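Local structure of 2,3-dimethylmalate lyase (Aspergillus niger, 3FA3) at residues D86-Y91 and H113-V118; I158-S163 and F188-T193; L211-E216 and I237-A242. The protein is a lyase of the phosphoenolpyruvate phosphomutase family, with a TIM-type beta/alpha barrel that here carries a manganese ion and a difluorinated dihydroxy diacid. All coordinates share one frame; numbering follows the deposited sequence.

All three contacts are buried, each where two parallel strands of the barrel run out at their C-terminal ends, and all three touch the ligand OAF. Interactions 1 and 2 use neighbouring strands, 111-114 and 156-161, and meet directly: Asp116 accepts from both Thr161 and Asp162. Interaction 3 joins 211-213 to 235-238 and reaches interaction 2 through Asn213 and Glu190, but does not touch interaction 1, whose centre is about 17 Å from its own. The chemistry shifts accordingly: carboxylates, metal and waters in interaction 1, a salt-bridge network on an aromatic floor in interaction 2, and mostly apolar packing in interaction 3, where a second subunit comes close.

Interaction 1 (D86-Y91 and H113-V118); sequences DADTGY and HIEDQV. With MN (manganese (II) ion), chain U; OAF (2,2-difluoro-3,3-dihydroxybutanedioic acid), chain V.
Asp86 lies against the imidazole of His113, its CA over one ring face but displaced toward the rim, 4.0 Å from the ring centroid in a CH-pi contact. Going outward, Asp86 CB is 4.0 Å from His113 NE2, and Asp86 CG passes His113 CE1 at 3.4 Å. The carboxylate ends up turned 40° from the ring plane. Because CG stands opposite the backbone N (chi1 -155°), the group runs outward past the CE1 corner of the imidazole, beyond the ring's rim, and its two oxygens can divide the work. OD2 binds the manganese ion at 2.4 Å and is the one protein atom among its six ligands; O1 and O3 of OAF and three waters supply the others. OD1 serves the protein side: it takes the N-H of Asp88 at 3.0 Å, from above the carboxylate plane, and so closes an Asx turn, and it also accepts from metal-bound water 1. That water gives a second hydrogen bond to Glu115 OE1, 2.6 Å from its oxygen, so the metal shell itself ties the two segments together. A second metal water donates to Asp88 OD1. The negative charge gathered here is probably eased by the metal and by Lys121, which forms salt bridges with both Asp88 and Glu115, while His113 NE2 is hydrogen-bonded to Tyr43. Below this polar layer, the N-H of Glu115 meets Asp88 O at 3.0 Å in a nearly straight bond (163°). Next to it, Gly90 CA packs on Ile114 CD1 at 3.7 Å, in the type II' turn that runs from Ala87 to Gly90. A single direct carboxylate, backed by acidic second-shell residues acting through waters at the C-terminal ends of the strands, makes this the divalent-metal site of a phosphoenolpyruvate phosphomutase-family barrel.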
loop_
_atom_site.group_PDB
_atom_site.type_symbol
_atom_site.label_atom_id
_atom_site.label_comp_id
_atom_site.label_asym_id
_atom_site.label_seq_id
_atom_site.Cartn_x
_atom_site.Cartn_y
_atom_site.Cartn_z
ATOM N N ASP B 86 7.015 14.802 -9.089
ATOM C CA ASP B 86 7.906 13.863 -9.783
ATOM C C ASP B 86 7.123 12.597 -10.254
ATOM O O ASP B 86 6.168 12.190 -9.619
ATOM C CB ASP B 86 9.013 13.471 -8.811
ATOM C CG ASP B 86 10.296 13.030 -9.493
ATOM O OD1 ASP B 86 10.281 12.665 -10.673
ATOM O OD2 ASP B 86 11.329 13.038 -8.804
ATOM N N ALA B 87 7.514 12.025 -11.397
ATOM C CA ALA B 87 6.894 10.827 -11.984
ATOM C C ALA B 87 8.001 9.995 -12.575
ATOM O O ALA B 87 7.763 9.003 -13.246
ATOM C CB ALA B 87 5.966 11.200 -13.030
ATOM N N ASP B 88 9.234 10.401 -12.318
ATOM C CA ASP B 88 10.377 9.633 -12.711
ATOM C C ASP B 88 10.356 9.357 -14.188
ATOM O O ASP B 88 10.545 10.268 -14.951
ATOM C CB ASP B 88 10.436 8.369 -11.878
ATOM C CG ASP B 88 10.972 8.657 -10.484
ATOM O OD1 ASP B 88 11.874 9.594 -10.345
ATOM O OD2 ASP B 88 10.481 7.947 -9.545
ATOM N N THR B 89 10.144 8.137 -14.622
ATOM C CA THR B 89 10.032 7.917 -16.045
ATOM C C THR B 89 8.657 7.395 -16.410
ATOM O O THR B 89 8.374 7.190 -17.588
ATOM C CB THR B 89 11.126 6.956 -16.621
ATOM O OG1 THR B 89 10.780 5.587 -16.352
ATOM C CG2 THR B 89 12.517 7.270 -16.073
ATOM N N GLY B 90 7.791 7.166 -15.430
ATOM C CA GLY B 90 6.413 6.801 -15.771
ATOM C C GLY B 90 6.216 5.329 -15.549
ATOM O O GLY B 90 5.234 4.695 -15.993
ATOM N N TYR B 91 7.214 4.811 -14.862
ATOM C CA TYR B 91 7.211 3.470 -14.351
ATOM C C TYR B 91 6.975 2.370 -15.377
ATOM O O TYR B 91 6.329 1.416 -15.050
ATOM C CB TYR B 91 6.316 3.415 -13.118
ATOM C CG TYR B 91 6.633 4.600 -12.253
ATOM C CD1 TYR B 91 5.809 5.732 -12.267
ATOM C CD2 TYR B 91 7.828 4.639 -11.484
ATOM C CE1 TYR B 91 6.133 6.859 -11.503
ATOM C CE2 TYR B 91 8.170 5.755 -10.717
ATOM C CZ TYR B 91 7.306 6.864 -10.734
ATOM O OH TYR B 91 7.608 8.009 -10.009
ATOM N N HIS B 113 6.264 15.384 -13.964
ATOM C CA HIS B 113 7.319 15.408 -15.004
ATOM C C HIS B 113 7.849 14.021 -15.382
ATOM O O HIS B 113 7.989 13.150 -14.513
ATOM C CB HIS B 113 8.462 16.438 -14.713
ATOM C CG HIS B 113 9.272 16.178 -13.455
ATOM N ND1 HIS B 113 10.159 15.122 -13.328
ATOM C CD2 HIS B 113 9.357 16.870 -12.289
ATOM C CE1 HIS B 113 10.715 15.153 -12.129
ATOM N NE2 HIS B 113 10.248 16.201 -11.477
ATOM N N ILE B 114 8.170 13.815 -16.653
ATOM C CA ILE B 114 8.633 12.521 -17.136
ATOM C C ILE B 114 9.991 12.673 -17.828
ATOM O O ILE B 114 10.137 13.441 -18.768
ATOM C CB ILE B 114 7.576 11.917 -18.132
ATOM C CG1 ILE B 114 6.258 11.620 -17.412
ATOM C CG2 ILE B 114 8.073 10.623 -18.829
ATOM C CD1 ILE B 114 5.921 10.109 -17.433
ATOM N N GLU B 115 10.986 11.915 -17.399
ATOM C CA GLU B 115 12.361 12.090 -17.928
ATOM C C GLU B 115 12.729 10.999 -18.994
ATOM O O GLU B 115 11.940 10.066 -19.191
ATOM C CB GLU B 115 13.377 12.194 -16.755
ATOM C CG GLU B 115 13.588 10.873 -15.927
ATOM C CD GLU B 115 13.823 11.113 -14.437
ATOM O OE1 GLU B 115 13.205 12.029 -13.835
ATOM O OE2 GLU B 115 14.612 10.362 -13.859
ATOM N N ASP B 116 13.902 11.112 -19.651
ATOM C CA ASP B 116 14.342 10.159 -20.704
ATOM C C ASP B 116 15.360 9.117 -20.239
ATOM O O ASP B 116 16.086 8.482 -21.007
ATOM C CB ASP B 116 14.867 10.901 -21.940
ATOM C CG ASP B 116 15.935 11.926 -21.606
ATOM O OD1 ASP B 116 16.149 12.265 -20.425
ATOM O OD2 ASP B 116 16.575 12.397 -22.552
ATOM N N GLN B 117 15.389 8.929 -18.947
ATOM C CA GLN B 117 16.261 7.913 -18.375
ATOM C C GLN B 117 15.752 6.455 -18.527
ATOM O O GLN B 117 14.568 6.172 -18.764
ATOM C CB GLN B 117 16.547 8.248 -16.905
ATOM C CG GLN B 117 17.642 9.272 -16.689
ATOM C CD GLN B 117 18.052 9.391 -15.220
ATOM O OE1 GLN B 117 18.487 8.414 -14.590
ATOM N NE2 GLN B 117 17.906 10.600 -14.662
ATOM N N VAL B 118 16.682 5.527 -18.409
ATOM C CA VAL B 118 16.332 4.142 -18.102
ATOM C C VAL B 118 15.472 4.092 -16.832
ATOM O O VAL B 118 15.517 5.008 -16.020
ATOM C CB VAL B 118 17.618 3.381 -17.952
ATOM C CG1 VAL B 118 17.735 2.737 -16.584
ATOM C CG2 VAL B 118 17.818 2.475 -19.136
HETATM MN MN MN U . 13.658 13.088 -9.307
HETATM O O2 OAF V . 13.624 16.151 -6.602
HETATM C C1 OAF V . 13.891 15.285 -7.478
HETATM O O1 OAF V . 13.656 14.047 -7.404
HETATM C C2 OAF V . 14.600 15.805 -8.745
HETATM O O4 OAF V . 14.253 17.134 -9.020
HETATM O O3 OAF V . 14.223 15.027 -9.856
HETATM C C3 OAF V . 16.102 15.843 -8.509
HETATM F F1 OAF V . 16.519 14.719 -7.892
HETATM F F2 OAF V . 16.337 17.002 -7.780
HETATM C C4 OAF V . 16.856 15.801 -9.836
HETATM O O5 OAF V . 16.803 14.771 -10.525
HETATM O O6 OAF V . 17.492 16.827 -10.110
HETATM O O HOH W 1 12.968 12.849 -11.353
HETATM O O HOH W 2 13.414 10.940 -8.280
HETATM O O HOH W 3 15.677 12.268 -9.396
#

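Interaction 2 (I158-S163 and F188-T193); sequences IARTDS and FLEGIT. With OAF (2,2-difluoro-3,3-dihydroxybutanedioic acid), chain V.
Phe188 and Arg160 sit side by side on neighbouring parallel strands of the beta/alpha barrel, their side chains on the same face of the sheet and pointing the same way. Arg160 CD stands almost exactly over the middle of the Phe188 ring, 3.7 Å from its centroid, a clear CH-pi contact. A chi1 of 166° swings Arg160 CG away from its own backbone N and, with the chain stretched out to NE, Arg160 slides along the ring and carries its guanidinium past it to the ligand. There the head is gripped from two directions. On the protein side Asp162 holds it side-on: Arg160 NH1 gives a straight, in-plane bond of 2.9 Å to the syn lone pair of Asp162 OD1, and Arg160 NE a tilted one of 3.1 Å to Asp162 OD2. On the ligand side Arg160 NH1 donates to OAF O5 at 2.7 Å, and Arg160 NH2 to OAF O3, also at 2.7 Å, with a weak further bond to O5. The guanidinium is thereby fixed against rotation, and it touches the same O3 that binds manganese. Glu190 lies over one guanidinium face, displaced toward its rim, its carboxylate stacked with the planes 21° apart. The Arg160 NH1 to Glu190 OE2 distance of 3.6 Å makes this a long salt bridge that works through charge alone, since no N-H points at the oxygen. Underneath, the strands are paired through Thr161 N to Phe188 O, 3.2 Å, and Glu190 N to Thr161 O continues the ladder beyond them. Phe188 also meets the His113 ring edge-to-face. The bend of the Glu190 chain at chi2 brings its carboxylate up beside the ligand: OE1 accepts from Asn213 ND2, whereas Glu190 OE2 lies 2.8 Å from OAF O6.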
loop_
_atom_site.group_PDB
_atom_site.type_symbol
_atom_site.label_atom_id
_atom_site.label_comp_id
_atom_site.label_asym_id
_atom_site.label_seq_id
_atom_site.Cartn_x
_atom_site.Cartn_y
_atom_site.Cartn_z
ATOM N N ILE B 158 4.761 17.779 -17.849
ATOM C CA ILE B 158 6.123 18.340 -17.956
ATOM C C ILE B 158 7.156 17.350 -18.587
ATOM O O ILE B 158 7.330 16.211 -18.091
ATOM C CB ILE B 158 6.676 18.770 -16.565
ATOM C CG1 ILE B 158 5.789 19.829 -15.894
ATOM C CG2 ILE B 158 8.157 19.200 -16.693
ATOM C CD1 ILE B 158 6.140 20.098 -14.474
ATOM N N ALA B 159 7.814 17.789 -19.677
ATOM C CA ALA B 159 8.855 16.997 -20.367
ATOM C C ALA B 159 10.296 17.274 -19.863
ATOM O O ALA B 159 10.782 18.421 -19.851
ATOM C CB ALA B 159 8.745 17.146 -21.909
ATOM N N ARG B 160 10.980 16.222 -19.447
ATOM C CA ARG B 160 12.299 16.432 -18.895
ATOM C C ARG B 160 13.318 15.605 -19.665
ATOM O O ARG B 160 13.056 14.435 -19.995
ATOM C CB ARG B 160 12.330 16.149 -17.362
ATOM C CG ARG B 160 13.761 16.020 -16.715
ATOM C CD ARG B 160 13.750 15.799 -15.192
ATOM N NE ARG B 160 14.985 15.141 -14.730
ATOM C CZ ARG B 160 15.342 14.917 -13.465
ATOM N NH1 ARG B 160 16.508 14.357 -13.188
ATOM N NH2 ARG B 160 14.546 15.265 -12.484
ATOM N N THR B 161 14.469 16.216 -19.948
ATOM C CA THR B 161 15.601 15.429 -20.399
ATOM C C THR B 161 16.773 15.505 -19.419
ATOM O O THR B 161 17.028 16.569 -18.822
ATOM C CB THR B 161 16.077 15.825 -21.835
ATOM O OG1 THR B 161 17.033 14.862 -22.340
ATOM C CG2 THR B 161 16.696 17.210 -21.833
ATOM N N ASP B 162 17.476 14.370 -19.294
ATOM C CA ASP B 162 18.727 14.244 -18.554
ATOM C C ASP B 162 19.909 14.146 -19.529
ATOM O O ASP B 162 21.042 13.742 -19.170
ATOM C CB ASP B 162 18.663 13.018 -17.627
ATOM C CG ASP B 162 17.782 13.260 -16.361
ATOM O OD1 ASP B 162 18.340 13.634 -15.319
ATOM O OD2 ASP B 162 16.539 13.093 -16.396
ATOM N N SER B 163 19.663 14.533 -20.764
ATOM C CA SER B 163 20.555 14.133 -21.834
ATOM C C SER B 163 21.699 15.085 -22.019
ATOM O O SER B 163 22.547 14.850 -22.876
ATOM C CB SER B 163 19.805 14.020 -23.152
ATOM O OG SER B 163 19.191 15.258 -23.454
ATOM N N PHE B 188 11.699 21.002 -19.375
ATOM C CA PHE B 188 12.591 20.801 -18.219
ATOM C C PHE B 188 14.001 20.358 -18.673
ATOM O O PHE B 188 14.285 19.147 -18.760
ATOM C CB PHE B 188 11.941 19.722 -17.345
ATOM C CG PHE B 188 12.521 19.562 -15.967
ATOM C CD1 PHE B 188 11.711 19.128 -14.935
ATOM C CD2 PHE B 188 13.862 19.765 -15.704
ATOM C CE1 PHE B 188 12.195 18.943 -13.665
ATOM C CE2 PHE B 188 14.368 19.569 -14.401
ATOM C CZ PHE B 188 13.525 19.163 -13.391
ATOM N N LEU B 189 14.881 21.311 -18.988
ATOM C CA LEU B 189 16.302 20.959 -19.224
ATOM C C LEU B 189 16.867 20.778 -17.859
ATOM O O LEU B 189 16.900 21.740 -17.088
ATOM C CB LEU B 189 17.115 22.039 -19.968
ATOM C CG LEU B 189 18.337 21.696 -20.888
ATOM C CD1 LEU B 189 19.288 22.887 -21.093
ATOM C CD2 LEU B 189 19.165 20.514 -20.429
ATOM N N GLU B 190 17.258 19.551 -17.533
ATOM C CA GLU B 190 17.700 19.307 -16.178
ATOM C C GLU B 190 19.207 19.519 -16.097
ATOM O O GLU B 190 19.935 19.142 -17.016
ATOM C CB GLU B 190 17.225 17.907 -15.695
ATOM C CG GLU B 190 18.145 17.116 -14.774
ATOM C CD GLU B 190 18.090 17.541 -13.294
ATOM O OE1 GLU B 190 17.272 18.377 -12.884
ATOM O OE2 GLU B 190 18.887 17.031 -12.497
ATOM N N GLY B 191 19.677 20.135 -15.011
ATOM C CA GLY B 191 21.122 20.185 -14.728
ATOM C C GLY B 191 21.942 21.162 -15.558
ATOM O O GLY B 191 23.062 20.847 -16.017
ATOM N N ILE B 192 21.361 22.343 -15.724
ATOM C CA ILE B 192 21.894 23.418 -16.522
ATOM C C ILE B 192 23.297 23.831 -16.094
ATOM O O ILE B 192 23.506 24.133 -14.924
ATOM C CB ILE B 192 20.924 24.593 -16.443
ATOM C CG1 ILE B 192 19.570 24.130 -16.996
ATOM C CG2 ILE B 192 21.483 25.806 -17.170
ATOM C CD1 ILE B 192 18.858 25.113 -17.909
ATOM N N THR B 193 24.247 23.846 -17.033
ATOM C CA THR B 193 25.648 23.907 -16.624
ATOM C C THR B 193 26.090 25.309 -16.233
ATOM O O THR B 193 27.049 25.471 -15.510
ATOM C CB THR B 193 26.674 23.258 -17.650
ATOM O OG1 THR B 193 26.573 23.842 -18.967
ATOM C CG2 THR B 193 26.528 21.756 -17.744
HETATM O O2 OAF V . 13.624 16.151 -6.602
HETATM C C1 OAF V . 13.891 15.285 -7.478
HETATM O O1 OAF V . 13.656 14.047 -7.404
HETATM C C2 OAF V . 14.600 15.805 -8.745
HETATM O O4 OAF V . 14.253 17.134 -9.020
HETATM O O3 OAF V . 14.223 15.027 -9.856
HETATM C C3 OAF V . 16.102 15.843 -8.509
HETATM F F1 OAF V . 16.519 14.719 -7.892
HETATM F F2 OAF V . 16.337 17.002 -7.780
HETATM C C4 OAF V . 16.856 15.801 -9.836
HETATM O O5 OAF V . 16.803 14.771 -10.525
HETATM O O6 OAF V . 17.492 16.827 -10.110
#

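Interaction 3 (L211-E216 and I237-A242); sequences LLNMVE and IFPFAA. With OAF (2,2-difluoro-3,3-dihydroxybutanedioic acid), chain V.
Val215 and Pro239 close in on the ligand together. Val215 CG2 touches Pro239 CD at 3.6 Å and OAF F2 at 3.5 Å, while Pro239 CB comes within 3.3 Å of OAF O2. The other branch, Val215 CG1, pointing away from the backbone N (chi1 171°), leans on Phe240 CE2 at 3.9 Å. Asn213 adds a polar wall: its ND2 is 3.0 Å from OAF O6 and is hydrogen-bonded to Glu190, which steadies the amide. Behind this shell are the ends of two parallel strands, 211-213 and 235-238, joined through helix 225-231 as a beta-alpha-beta unit of the barrel. Their backbones are laced by Ile237 N to Leu212 O, 2.9 Å, and Met214 N to Ile237 O, 2.7 Å. Deeper in, the Leu211 and Ile237 side chains cross at about a right angle, Leu211 CD2 meeting Ile237 CG1. Past the strands Met214 centres an inverse gamma turn and Phe238 to Ala241 form a type I turn, and water 4 bridges them, donating to Met214 O and accepting from Phe240 N. Farther out, Leu274 of the second subunit packs on Phe240 and Pro263 of that subunit on Phe238, while backbone N-H groups of its Gly264 and Leu265 bind the Glu216 carboxylate.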
loop_
_atom_site.group_PDB
_atom_site.type_symbol
_atom_site.label_atom_id
_atom_site.label_comp_id
_atom_site.label_asym_id
_atom_site.label_seq_id
_atom_site.Cartn_x
_atom_site.Cartn_y
_atom_site.Cartn_z
ATOM N N LEU B 211 10.719 25.208 -17.063
ATOM C CA LEU B 211 10.942 25.021 -15.644
ATOM C C LEU B 211 12.410 24.959 -15.314
ATOM O O LEU B 211 13.172 24.216 -15.891
ATOM C CB LEU B 211 10.272 23.745 -15.168
ATOM C CG LEU B 211 10.463 23.344 -13.717
ATOM C CD1 LEU B 211 9.312 22.622 -13.229
ATOM C CD2 LEU B 211 11.627 22.526 -13.515
ATOM N N LEU B 212 12.810 25.741 -14.347
ATOM C CA LEU B 212 14.137 25.612 -13.839
ATOM C C LEU B 212 14.116 24.775 -12.574
ATOM O O LEU B 212 13.387 25.078 -11.636
ATOM C CB LEU B 212 14.640 26.991 -13.538
ATOM C CG LEU B 212 15.907 27.096 -12.739
ATOM C CD1 LEU B 212 17.107 26.533 -13.554
ATOM C CD2 LEU B 212 16.068 28.597 -12.471
ATOM N N ASN B 213 14.904 23.702 -12.579
ATOM C CA ASN B 213 15.195 22.961 -11.350
ATOM C C ASN B 213 16.435 23.533 -10.627
ATOM O O ASN B 213 17.601 23.240 -11.003
ATOM C CB ASN B 213 15.402 21.479 -11.654
ATOM C CG ASN B 213 15.563 20.662 -10.397
ATOM O OD1 ASN B 213 15.100 21.090 -9.326
ATOM N ND2 ASN B 213 16.205 19.484 -10.501
ATOM N N MET B 214 16.181 24.352 -9.605
ATOM C CA MET B 214 17.268 24.976 -8.886
ATOM C C MET B 214 17.704 24.113 -7.692
ATOM O O MET B 214 17.249 24.312 -6.551
ATOM C CB MET B 214 16.923 26.389 -8.468
ATOM C CG MET B 214 18.043 27.071 -7.758
ATOM S SD MET B 214 19.410 27.471 -8.855
ATOM C CE MET B 214 20.537 26.041 -8.870
ATOM N N VAL B 215 18.564 23.133 -7.982
ATOM C CA VAL B 215 19.113 22.217 -6.963
ATOM C C VAL B 215 20.485 22.811 -6.698
ATOM O O VAL B 215 21.222 23.073 -7.645
ATOM C CB VAL B 215 19.185 20.713 -7.433
ATOM C CG1 VAL B 215 19.914 19.884 -6.475
ATOM C CG2 VAL B 215 17.853 20.144 -7.581
ATOM N N GLU B 216 20.793 23.088 -5.431
ATOM C CA GLU B 216 22.025 23.782 -5.126
ATOM C C GLU B 216 23.161 22.799 -5.049
ATOM O O GLU B 216 22.958 21.616 -4.761
ATOM C CB GLU B 216 21.927 24.586 -3.830
ATOM C CG GLU B 216 21.348 25.982 -3.984
ATOM C CD GLU B 216 20.770 26.517 -2.683
ATOM O OE1 GLU B 216 20.402 25.718 -1.780
ATOM O OE2 GLU B 216 20.667 27.753 -2.563
ATOM N N ILE B 237 11.625 25.305 -9.387
ATOM C CA ILE B 237 11.571 24.385 -8.238
ATOM C C ILE B 237 12.929 24.324 -7.456
ATOM O O ILE B 237 14.047 24.458 -8.022
ATOM C CB ILE B 237 11.112 22.916 -8.607
ATOM C CG1 ILE B 237 11.968 22.297 -9.717
ATOM C CG2 ILE B 237 9.723 22.867 -9.023
ATOM C CD1 ILE B 237 11.736 20.789 -9.917
ATOM N N PHE B 238 12.803 24.070 -6.154
ATOM C CA PHE B 238 13.949 23.849 -5.274
ATOM C C PHE B 238 13.728 22.547 -4.530
ATOM O O PHE B 238 13.266 22.571 -3.394
ATOM C CB PHE B 238 14.093 24.975 -4.239
ATOM C CG PHE B 238 13.882 26.369 -4.785
ATOM C CD1 PHE B 238 12.608 26.927 -4.813
ATOM C CD2 PHE B 238 14.968 27.136 -5.180
ATOM C CE1 PHE B 238 12.407 28.235 -5.253
ATOM C CE2 PHE B 238 14.813 28.443 -5.647
ATOM C CZ PHE B 238 13.522 29.007 -5.692
ATOM N N PRO B 239 14.034 21.419 -5.165
ATOM C CA PRO B 239 13.764 20.093 -4.634
ATOM C C PRO B 239 14.196 19.787 -3.156
ATOM O O PRO B 239 13.427 19.117 -2.429
ATOM C CB PRO B 239 14.478 19.198 -5.650
ATOM C CG PRO B 239 14.289 19.965 -6.930
ATOM C CD PRO B 239 14.626 21.345 -6.498
ATOM N N PHE B 240 15.372 20.291 -2.714
ATOM C CA PHE B 240 15.847 20.026 -1.346
ATOM C C PHE B 240 15.522 21.083 -0.338
ATOM O O PHE B 240 16.142 21.133 0.731
ATOM C CB PHE B 240 17.324 19.627 -1.312
ATOM C CG PHE B 240 17.589 18.396 -2.134
ATOM C CD1 PHE B 240 16.702 17.310 -2.069
ATOM C CD2 PHE B 240 18.649 18.330 -3.019
ATOM C CE1 PHE B 240 16.882 16.173 -2.873
ATOM C CE2 PHE B 240 18.858 17.209 -3.837
ATOM C CZ PHE B 240 17.975 16.126 -3.774
ATOM N N ALA B 241 14.536 21.908 -0.660
ATOM C CA ALA B 241 14.251 23.083 0.179
ATOM C C ALA B 241 13.659 22.686 1.504
ATOM O O ALA B 241 13.760 23.467 2.448
ATOM C CB ALA B 241 13.364 24.134 -0.510
ATOM N N ALA B 242 13.079 21.483 1.602
ATOM C CA ALA B 242 12.601 21.043 2.920
ATOM C C ALA B 242 13.601 20.079 3.558
ATOM O O ALA B 242 13.717 20.008 4.798
ATOM C CB ALA B 242 11.258 20.437 2.837
HETATM O O2 OAF V . 13.624 16.151 -6.602
HETATM C C1 OAF V . 13.891 15.285 -7.478
HETATM O O1 OAF V . 13.656 14.047 -7.404
HETATM C C2 OAF V . 14.600 15.805 -8.745
HETATM O O4 OAF V . 14.253 17.134 -9.020
HETATM O O3 OAF V . 14.223 15.027 -9.856
HETATM C C3 OAF V . 16.102 15.843 -8.509
HETATM F F1 OAF V . 16.519 14.719 -7.892
HETATM F F2 OAF V . 16.337 17.002 -7.780
HETATM C C4 OAF V . 16.856 15.801 -9.836
HETATM O O5 OAF V . 16.803 14.771 -10.525
HETATM O O6 OAF V . 17.492 16.827 -10.110
HETATM O O HOH W 4 16.862 22.773 -3.833
#